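PDB 6HCP: BauA from Acinetobacter baumannii, which probably carries the iron-loaded siderophore preacinetobactin across the outer membrane, as a member of the TonB-dependent receptor family. Local coordinates for residues S90-G95 with V602-N607; E102-R107 with S111-M116; L332-G337 with P400-K405. One frame throughout, in Å; residues are numbered along the deposited sequence.

Overall arrangement
From the N terminus, the chain first builds the plug and then the barrel around it. Residues 90-95 open contact 1, which closes only at 602-607, so its loop of 506 intervening residues spans most of the barrel strands and ties plug to wall. Contact 2 (102-107 with 111-116) closes within the plug after a link of three residues, two of them in strand 109-110, and contact 3 (332-337 with 400-405) closes within the barrel range; both lie in series inside the long loop of contact 1. Contacts 1 and 2 touch, strands 91-92 and 105-106 being sheet neighbours, whereas contact 3 stays about 15 Å from contact 1 at the nearest atoms.

Contact 1: residues S90-G95 with V602-N607; sequences SIYTNG and VAVPKN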
loop_
_atom_site.group_PDB
_atom_site.type_symbol
_atom_site.label_atom_id
_atom_site.label_comp_id
_atom_site.label_asym_id
_atom_site.label_seq_id
_atom_site.Cartn_x
_atom_site.Cartn_y
_atom_site.Cartn_z
ATOM N N SER A 90 -27.739 -4.444 -8.359
ATOM C CA SER A 90 -28.698 -5.531 -8.208
ATOM C C SER A 90 -28.004 -6.895 -8.267
ATOM O O SER A 90 -28.675 -7.935 -8.246
ATOM C CB SER A 90 -29.795 -5.414 -9.254
ATOM O OG SER A 90 -30.631 -4.308 -8.944
ATOM N N ILE A 91 -26.670 -6.902 -8.379
ATOM C CA ILE A 91 -25.942 -8.159 -8.351
ATOM C C ILE A 91 -25.027 -8.167 -7.119
ATOM O O ILE A 91 -24.421 -7.158 -6.779
ATOM C CB ILE A 91 -25.179 -8.350 -9.674
ATOM C CG1 ILE A 91 -26.186 -8.360 -10.836
ATOM C CG2 ILE A 91 -24.314 -9.601 -9.621
ATOM C CD1 ILE A 91 -25.647 -8.766 -12.151
ATOM N N TYR A 92 -25.010 -9.292 -6.413
ATOM C CA TYR A 92 -24.181 -9.423 -5.225
ATOM C C TYR A 92 -23.322 -10.679 -5.331
ATOM O O TYR A 92 -23.830 -11.756 -5.658
ATOM C CB TYR A 92 -25.025 -9.506 -3.955
ATOM C CG TYR A 92 -24.208 -9.717 -2.710
ATOM C CD1 TYR A 92 -23.385 -8.709 -2.224
ATOM C CD2 TYR A 92 -24.167 -10.956 -2.083
ATOM C CE1 TYR A 92 -22.521 -8.937 -1.163
ATOM C CE2 TYR A 92 -23.316 -11.195 -1.022
ATOM C CZ TYR A 92 -22.525 -10.168 -0.529
ATOM O OH TYR A 92 -21.669 -10.421 0.496
ATOM N N THR A 93 -22.038 -10.535 -4.991
ATOM C CA THR A 93 -21.142 -11.672 -4.808
ATOM C C THR A 93 -20.501 -11.569 -3.424
ATOM O O THR A 93 -20.216 -10.465 -2.936
ATOM C CB THR A 93 -20.080 -11.770 -5.923
ATOM O OG1 THR A 93 -19.282 -12.933 -5.677
ATOM C CG2 THR A 93 -19.195 -10.547 -5.997
ATOM N N ASN A 94 -20.190 -12.727 -2.832
ATOM C CA ASN A 94 -19.453 -12.799 -1.602
ATOM C C ASN A 94 -17.973 -12.425 -1.851
ATOM O O ASN A 94 -17.259 -12.159 -0.914
ATOM C CB ASN A 94 -19.564 -14.170 -0.943
ATOM C CG ASN A 94 -19.048 -15.296 -1.796
ATOM O OD1 ASN A 94 -19.573 -15.541 -2.896
ATOM N ND2 ASN A 94 -17.978 -15.933 -1.333
ATOM N N GLY A 95 -17.490 -12.549 -3.096
ATOM C CA GLY A 95 -16.215 -11.924 -3.496
ATOM C C GLY A 95 -14.965 -12.679 -3.059
ATOM O O GLY A 95 -13.870 -12.126 -3.123
ATOM N N VAL A 602 -30.773 -14.909 4.261
ATOM C CA VAL A 602 -29.329 -14.928 4.502
ATOM C C VAL A 602 -28.582 -14.360 3.288
ATOM O O VAL A 602 -29.110 -14.264 2.177
ATOM C CB VAL A 602 -28.826 -16.343 4.839
ATOM C CG1 VAL A 602 -29.451 -16.887 6.121
ATOM C CG2 VAL A 602 -29.032 -17.294 3.673
ATOM N N ALA A 603 -27.339 -13.942 3.551
ATOM C CA ALA A 603 -26.242 -13.816 2.579
ATOM C C ALA A 603 -26.247 -12.447 1.898
ATOM O O ALA A 603 -25.169 -11.933 1.573
ATOM C CB ALA A 603 -26.256 -14.946 1.571
ATOM N N VAL A 604 -27.426 -11.945 1.527
ATOM C CA VAL A 604 -27.529 -10.772 0.679
ATOM C C VAL A 604 -27.649 -9.519 1.538
ATOM O O VAL A 604 -28.314 -9.524 2.564
ATOM C CB VAL A 604 -28.695 -10.876 -0.318
ATOM C CG1 VAL A 604 -28.407 -11.947 -1.354
ATOM C CG2 VAL A 604 -30.022 -11.100 0.386
ATOM N N PRO A 605 -27.060 -8.392 1.092
ATOM C CA PRO A 605 -27.215 -7.114 1.782
ATOM C C PRO A 605 -28.530 -6.456 1.368
ATOM O O PRO A 605 -28.985 -6.645 0.235
ATOM C CB PRO A 605 -26.028 -6.286 1.267
ATOM C CG PRO A 605 -25.773 -6.828 -0.107
ATOM C CD PRO A 605 -26.107 -8.306 -0.029
ATOM N N LYS A 606 -29.073 -5.604 2.242
ATOM C CA LYS A 606 -30.276 -4.851 1.900
ATOM C C LYS A 606 -29.940 -3.594 1.093
ATOM O O LYS A 606 -30.731 -3.172 0.278
ATOM C CB LYS A 606 -31.057 -4.481 3.158
ATOM C CG LYS A 606 -31.706 -5.690 3.814
ATOM C CD LYS A 606 -32.491 -5.347 5.058
ATOM C CE LYS A 606 -33.886 -4.858 4.776
ATOM N NZ LYS A 606 -34.741 -5.106 5.960
ATOM N N ASN A 607 -28.737 -3.058 1.272
ATOM C CA ASN A 607 -28.352 -1.812 0.579
ATOM C C ASN A 607 -27.071 -2.068 -0.219
ATOM O O ASN A 607 -26.109 -2.542 0.344
ATOM C CB ASN A 607 -28.137 -0.652 1.556
ATOM C CG ASN A 607 -29.334 -0.400 2.464
ATOM O OD1 ASN A 607 -30.463 -0.552 2.046
ATOM N ND2 ASN A 607 -29.106 0.212 3.608
HETATM O O HOH W 1 -22.629 -12.283 2.260
#
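Tyr92 presents one ring face to Pro605, whose CD lies 3.6 Å from the ring centroid and only 14° off the ring normal. That position defines a CH-pi contact, and it is the tight part of the interface: Pro605 CD approaches Tyr92 CD1 to 3.5 Å, with Pro605 CG following at 3.7 Å from the same ring atom. The ring reaches the barrel segment because its CG stands anti to the backbone N (chi1 177°). Packing is looser toward Val604, where Val604 CG1 and Tyr92 CD2 are 4.4 Å apart.

At the hydroxyl end, a water bridges Tyr92 OH and Ala603 O, which are 4.0 Å apart. It accepts from Tyr92 OH at 2.7 Å and donates to Ala603 O, also at 2.7 Å, while Arg649 gives the phenol oxygen a further hydrogen bond. Ala603 O also lies obliquely to the ring, 3.3 Å from Tyr92 CE2. The Tyr92 backbone pairs with Tyr105 of strand 105-106, and Pro605 leans on Val633 and Ser634 of the adjoining barrel strand.

The chemistry therefore implies a plug-barrel junction of two kinds, with an apolar proline-aromatic face beside a phenol hydroxyl satisfied by a buried water and by Arg649.

Contact 2: residues E102-R107 with S111-M116; sequences ENYYIR and SSTNDM
The ring of Tyr104 carries Ser111 O over one face, 3.4 Å from Tyr104 CE1, and on the same face a water sits 3.4 Å above the plane, over the ring centre. Thr113 CG2 comes in obliquely, while Met116 CG and SD pass the hydroxyl at the ring's far end, Met116 CG 3.8 Å from Tyr104 OH. The setting is a short beta-hairpin of the plug: strand 105-106 is followed by antiparallel strand 109-110, and the pairing is extended where Ser111 N donates to Tyr104 O at 3.2 Å, with a nearly straight N-H...O angle of 168°.

Tyr104 CG sits between its own backbone N and carbonyl carbon (chi1 50°), and this torsion brings the ring over the returning segment although its CB does not point there. Ser111 then wedges between two side chains, its OG 3.6 Å from Ile106 CD1 as well as close to the tyrosine ring. At the start of 102-107, apolar contact continues where Glu102 CB meets Thr113 CG2 at 3.7 Å; the carboxylate of Glu102 is bound by Thr81, and the hydroxyl of Thr113 by Phe127 O. Val161 of strand 159-165 packs against both Tyr104 and Met116, placing the hairpin against the central plug sheet.

Two waters bridge the segments. The one over the ring accepts from Tyr104 N and donates to Ser111 O. The other is hydrogen-bonded to Tyr104 OH and Ser111 OG, 2.7 Å from each, and donates to Ser112 O at 2.8 Å.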
loop_
_atom_site.group_PDB
_atom_site.type_symbol
_atom_site.label_atom_id
_atom_site.label_comp_id
_atom_site.label_asym_id
_atom_site.label_seq_id
_atom_site.Cartn_x
_atom_site.Cartn_y
_atom_site.Cartn_z
ATOM N N GLU A 102 -17.930 -19.708 -9.326
ATOM C CA GLU A 102 -18.410 -18.331 -9.154
ATOM C C GLU A 102 -19.679 -18.380 -8.298
ATOM O O GLU A 102 -20.315 -19.433 -8.144
ATOM C CB GLU A 102 -18.736 -17.665 -10.494
ATOM C CG GLU A 102 -17.575 -17.637 -11.483
ATOM C CD GLU A 102 -17.827 -16.765 -12.701
ATOM O OE1 GLU A 102 -18.279 -15.628 -12.489
ATOM O OE2 GLU A 102 -17.557 -17.216 -13.867
ATOM N N ASN A 103 -19.992 -17.252 -7.675
ATOM C CA ASN A 103 -21.167 -17.179 -6.813
ATOM C C ASN A 103 -21.737 -15.768 -6.859
ATOM O O ASN A 103 -21.107 -14.822 -6.391
ATOM C CB ASN A 103 -20.853 -17.553 -5.368
ATOM C CG ASN A 103 -22.103 -17.589 -4.501
ATOM O OD1 ASN A 103 -23.129 -18.102 -4.930
ATOM N ND2 ASN A 103 -22.051 -17.006 -3.315
ATOM N N TYR A 104 -22.920 -15.612 -7.456
ATOM C CA TYR A 104 -23.581 -14.316 -7.470
ATOM C C TYR A 104 -25.110 -14.472 -7.372
ATOM O O TYR A 104 -25.675 -15.514 -7.650
ATOM C CB TYR A 104 -23.211 -13.510 -8.721
ATOM C CG TYR A 104 -23.361 -14.246 -10.026
ATOM C CD1 TYR A 104 -24.552 -14.239 -10.732
ATOM C CD2 TYR A 104 -22.289 -14.910 -10.596
ATOM C CE1 TYR A 104 -24.715 -14.987 -11.887
ATOM C CE2 TYR A 104 -22.425 -15.621 -11.778
ATOM C CZ TYR A 104 -23.640 -15.668 -12.427
ATOM O OH TYR A 104 -23.770 -16.402 -13.586
ATOM N N TYR A 105 -25.723 -13.427 -6.824
ATOM C CA TYR A 105 -27.144 -13.247 -6.707
ATOM C C TYR A 105 -27.565 -12.106 -7.639
ATOM O O TYR A 105 -26.834 -11.118 -7.786
ATOM C CB TYR A 105 -27.524 -12.885 -5.272
ATOM C CG TYR A 105 -27.225 -13.936 -4.239
ATOM C CD1 TYR A 105 -25.942 -14.108 -3.748
ATOM C CD2 TYR A 105 -28.253 -14.617 -3.612
ATOM C CE1 TYR A 105 -25.663 -15.043 -2.767
ATOM C CE2 TYR A 105 -27.989 -15.615 -2.687
ATOM C CZ TYR A 105 -26.701 -15.786 -2.218
ATOM O OH TYR A 105 -26.463 -16.722 -1.266
ATOM N N ILE A 106 -28.769 -12.221 -8.203
ATOM C CA ILE A 106 -29.402 -11.157 -8.967
ATOM C C ILE A 106 -30.781 -10.896 -8.342
ATOM O O ILE A 106 -31.533 -11.842 -8.093
ATOM C CB ILE A 106 -29.497 -11.540 -10.464
ATOM C CG1 ILE A 106 -28.129 -11.935 -11.039
ATOM C CG2 ILE A 106 -30.129 -10.408 -11.249
ATOM C CD1 ILE A 106 -28.154 -12.425 -12.465
ATOM N N ARG A 107 -31.068 -9.625 -8.031
ATOM C CA ARG A 107 -32.294 -9.225 -7.349
ATOM C C ARG A 107 -32.501 -10.075 -6.087
ATOM O O ARG A 107 -33.640 -10.372 -5.693
ATOM C CB ARG A 107 -33.493 -9.324 -8.293
ATOM C CG ARG A 107 -33.513 -8.201 -9.316
ATOM C CD ARG A 107 -34.832 -8.053 -10.052
ATOM N NE ARG A 107 -34.811 -6.855 -10.867
ATOM C CZ ARG A 107 -35.749 -6.504 -11.737
ATOM N NH1 ARG A 107 -36.695 -7.367 -12.091
ATOM N NH2 ARG A 107 -35.642 -5.333 -12.341
ATOM N N SER A 111 -28.344 -16.909 -8.773
ATOM C CA SER A 111 -28.315 -17.119 -10.192
ATOM C C SER A 111 -27.167 -18.077 -10.514
ATOM O O SER A 111 -25.994 -17.714 -10.397
ATOM C CB SER A 111 -28.175 -15.820 -10.954
ATOM O OG SER A 111 -28.133 -16.068 -12.364
ATOM N N SER A 112 -27.515 -19.326 -10.828
ATOM C CA SER A 112 -26.524 -20.406 -10.916
ATOM C C SER A 112 -25.639 -20.216 -12.147
ATOM O O SER A 112 -26.140 -19.918 -13.261
ATOM C CB SER A 112 -27.214 -21.764 -10.943
ATOM O OG SER A 112 -26.280 -22.813 -11.187
ATOM N N THR A 113 -24.354 -20.536 -11.991
ATOM C CA THR A 113 -23.440 -20.604 -13.110
ATOM C C THR A 113 -23.946 -21.603 -14.149
ATOM O O THR A 113 -23.670 -21.462 -15.334
ATOM C CB THR A 113 -22.026 -20.948 -12.630
ATOM O OG1 THR A 113 -22.051 -22.179 -11.893
ATOM C CG2 THR A 113 -21.468 -19.828 -11.782
ATOM N N ASN A 114 -24.627 -22.647 -13.678
ATOM C CA ASN A 114 -25.130 -23.707 -14.552
ATOM C C ASN A 114 -26.183 -23.181 -15.543
ATOM O O ASN A 114 -26.534 -23.897 -16.481
ATOM C CB ASN A 114 -25.885 -24.785 -13.775
ATOM C CG ASN A 114 -25.048 -25.715 -12.936
ATOM O OD1 ASN A 114 -25.619 -26.561 -12.252
ATOM N ND2 ASN A 114 -23.743 -25.478 -12.846
ATOM N N ASP A 115 -26.748 -21.997 -15.262
ATOM C CA ASP A 115 -27.944 -21.476 -15.914
ATOM C C ASP A 115 -27.625 -20.347 -16.898
ATOM O O ASP A 115 -28.523 -19.633 -17.349
ATOM C CB ASP A 115 -28.975 -21.014 -14.879
ATOM C CG ASP A 115 -29.610 -22.180 -14.131
ATOM O OD1 ASP A 115 -29.415 -23.327 -14.586
ATOM O OD2 ASP A 115 -30.232 -21.949 -13.068
ATOM N N MET A 116 -26.349 -20.152 -17.232
ATOM C CA MET A 116 -26.020 -19.142 -18.242
ATOM C C MET A 116 -26.354 -19.690 -19.632
ATOM O O MET A 116 -26.219 -20.891 -19.866
ATOM C CB MET A 116 -24.530 -18.788 -18.204
ATOM C CG MET A 116 -24.088 -18.275 -16.850
ATOM S SD MET A 116 -22.384 -17.637 -17.016
ATOM C CE MET A 116 -21.484 -19.130 -17.388
HETATM O O HOH W 2 -26.349 -17.257 -14.001
HETATM O O HOH W 3 -23.572 -17.846 -9.261
#

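Contact 3: residues L332-G337 with P400-K405; sequences LSSTLG and PNWGPK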
loop_
_atom_site.group_PDB
_atom_site.type_symbol
_atom_site.label_atom_id
_atom_site.label_comp_id
_atom_site.label_asym_id
_atom_site.label_seq_id
_atom_site.Cartn_x
_atom_site.Cartn_y
_atom_site.Cartn_z
ATOM N N LEU A 332 -10.212 -24.129 14.549
ATOM C CA LEU A 332 -10.888 -24.589 13.339
ATOM C C LEU A 332 -10.739 -26.109 13.224
ATOM O O LEU A 332 -9.652 -26.647 13.343
ATOM C CB LEU A 332 -10.293 -23.896 12.112
ATOM C CG LEU A 332 -11.032 -24.127 10.796
ATOM C CD1 LEU A 332 -12.349 -23.378 10.791
ATOM C CD2 LEU A 332 -10.188 -23.716 9.601
ATOM N N SER A 333 -11.867 -26.786 13.017
ATOM C CA SER A 333 -11.921 -28.229 12.825
ATOM C C SER A 333 -12.422 -28.503 11.406
ATOM O O SER A 333 -13.553 -28.136 11.071
ATOM C CB SER A 333 -12.828 -28.864 13.868
ATOM O OG SER A 333 -12.904 -30.264 13.670
ATOM N N SER A 334 -11.572 -29.122 10.584
ATOM C CA SER A 334 -11.876 -29.343 9.189
ATOM C C SER A 334 -11.990 -30.848 8.917
ATOM O O SER A 334 -11.028 -31.606 9.019
ATOM C CB SER A 334 -10.860 -28.663 8.279
ATOM O OG SER A 334 -10.768 -27.261 8.539
ATOM N N THR A 335 -13.131 -31.246 8.363
ATOM C CA THR A 335 -13.289 -32.587 7.821
ATOM C C THR A 335 -12.895 -32.559 6.344
ATOM O O THR A 335 -13.137 -31.581 5.648
ATOM C CB THR A 335 -14.737 -33.066 8.004
ATOM O OG1 THR A 335 -15.519 -32.203 7.185
ATOM C CG2 THR A 335 -15.230 -32.973 9.430
ATOM N N LEU A 336 -12.335 -33.670 5.863
ATOM C CA LEU A 336 -11.838 -33.768 4.520
ATOM C C LEU A 336 -12.806 -34.609 3.681
ATOM O O LEU A 336 -13.392 -35.545 4.186
ATOM C CB LEU A 336 -10.450 -34.407 4.555
ATOM C CG LEU A 336 -9.434 -33.713 5.465
ATOM C CD1 LEU A 336 -8.091 -34.424 5.402
ATOM C CD2 LEU A 336 -9.287 -32.250 5.084
ATOM N N GLY A 337 -12.883 -34.309 2.384
ATOM C CA GLY A 337 -13.773 -35.009 1.451
ATOM C C GLY A 337 -13.267 -34.939 0.027
ATOM O O GLY A 337 -12.369 -34.154 -0.302
ATOM N N PRO A 400 -0.446 -22.975 9.492
ATOM C CA PRO A 400 -1.253 -24.133 9.876
ATOM C C PRO A 400 -0.667 -25.439 9.325
ATOM O O PRO A 400 -0.150 -25.494 8.219
ATOM C CB PRO A 400 -2.621 -23.786 9.267
ATOM C CG PRO A 400 -2.259 -22.996 8.026
ATOM C CD PRO A 400 -1.120 -22.113 8.507
ATOM N N ASN A 401 -0.842 -26.523 10.077
ATOM C CA ASN A 401 -0.432 -27.839 9.612
ATOM C C ASN A 401 -1.668 -28.579 9.073
ATOM O O ASN A 401 -2.518 -28.979 9.878
ATOM C CB ASN A 401 0.180 -28.655 10.753
ATOM C CG ASN A 401 0.621 -30.039 10.326
ATOM O OD1 ASN A 401 0.499 -30.420 9.163
ATOM N ND2 ASN A 401 1.130 -30.810 11.271
ATOM N N TRP A 402 -1.781 -28.665 7.743
ATOM C CA TRP A 402 -2.958 -29.241 7.088
ATOM C C TRP A 402 -2.791 -30.753 6.894
ATOM O O TRP A 402 -3.714 -31.423 6.427
ATOM C CB TRP A 402 -3.241 -28.537 5.760
ATOM C CG TRP A 402 -3.832 -27.176 5.938
ATOM C CD1 TRP A 402 -3.229 -25.976 5.685
ATOM C CD2 TRP A 402 -5.125 -26.879 6.478
ATOM N NE1 TRP A 402 -4.079 -24.950 6.011
ATOM C CE2 TRP A 402 -5.231 -25.474 6.535
ATOM C CE3 TRP A 402 -6.228 -27.659 6.850
ATOM C CZ2 TRP A 402 -6.412 -24.843 6.915
ATOM C CZ3 TRP A 402 -7.388 -27.029 7.229
ATOM C CH2 TRP A 402 -7.473 -25.637 7.271
ATOM N N GLY A 403 -1.620 -31.290 7.256
ATOM C CA GLY A 403 -1.386 -32.728 7.143
ATOM C C GLY A 403 -1.135 -33.152 5.699
ATOM O O GLY A 403 -1.008 -32.331 4.792
ATOM N N PRO A 404 -0.960 -34.463 5.442
ATOM C CA PRO A 404 -0.677 -34.929 4.091
ATOM C C PRO A 404 -1.908 -34.836 3.168
ATOM O O PRO A 404 -3.052 -34.786 3.635
ATOM C CB PRO A 404 -0.230 -36.380 4.310
ATOM C CG PRO A 404 -0.856 -36.802 5.626
ATOM C CD PRO A 404 -1.126 -35.544 6.424
ATOM N N LYS A 405 -1.635 -34.706 1.870
ATOM C CA LYS A 405 -2.628 -34.688 0.844
ATOM C C LYS A 405 -3.098 -36.110 0.561
ATOM O O LYS A 405 -2.319 -36.935 0.111
ATOM C CB LYS A 405 -2.027 -34.092 -0.421
ATOM C CG LYS A 405 -2.992 -33.939 -1.586
ATOM C CD LYS A 405 -2.265 -33.708 -2.885
ATOM C CE LYS A 405 -3.011 -32.799 -3.829
ATOM N NZ LYS A 405 -2.114 -32.248 -4.874
#
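Gly403 N donates to Asn401 OD1 at 3.0 Å, closing an Asx turn around Trp402, whose indole edge meets Ser334 across the contact. The N-H...O angle of 145° and the position of the donor above the carbonyl plane describe this bond, and the carbonyl of Trp402 itself accepts from Trp280 NE1. Ser334 OG lies near the plane of the indole, 3.6 Å from Trp402 CZ3.

From the turn the indole extends toward strand 331-358, its CG anti to the carbonyl carbon (chi1 -74°). Toward this strand the indole offers CZ3 and CH2 of its six-membered ring: Ser334 CB is in the ring plane, 4.0 Å from Trp402 CZ3, and Leu332 CD2 approaches Trp402 CH2 at 4.1 Å, also at the edge. The alternation of the strand explains the pairing, since Leu332 and Ser334 send their CB atoms to the same side while Ser333 between them turns away. Thr393 of strand 391-394 also packs on both Leu332 and Trp402.

This is plain edge-on packing, probably in the extracellular loop region, where the long loop between strands 391-394 and 412-431 packs on the projecting end of a barrel strand, as in TonB-dependent receptors.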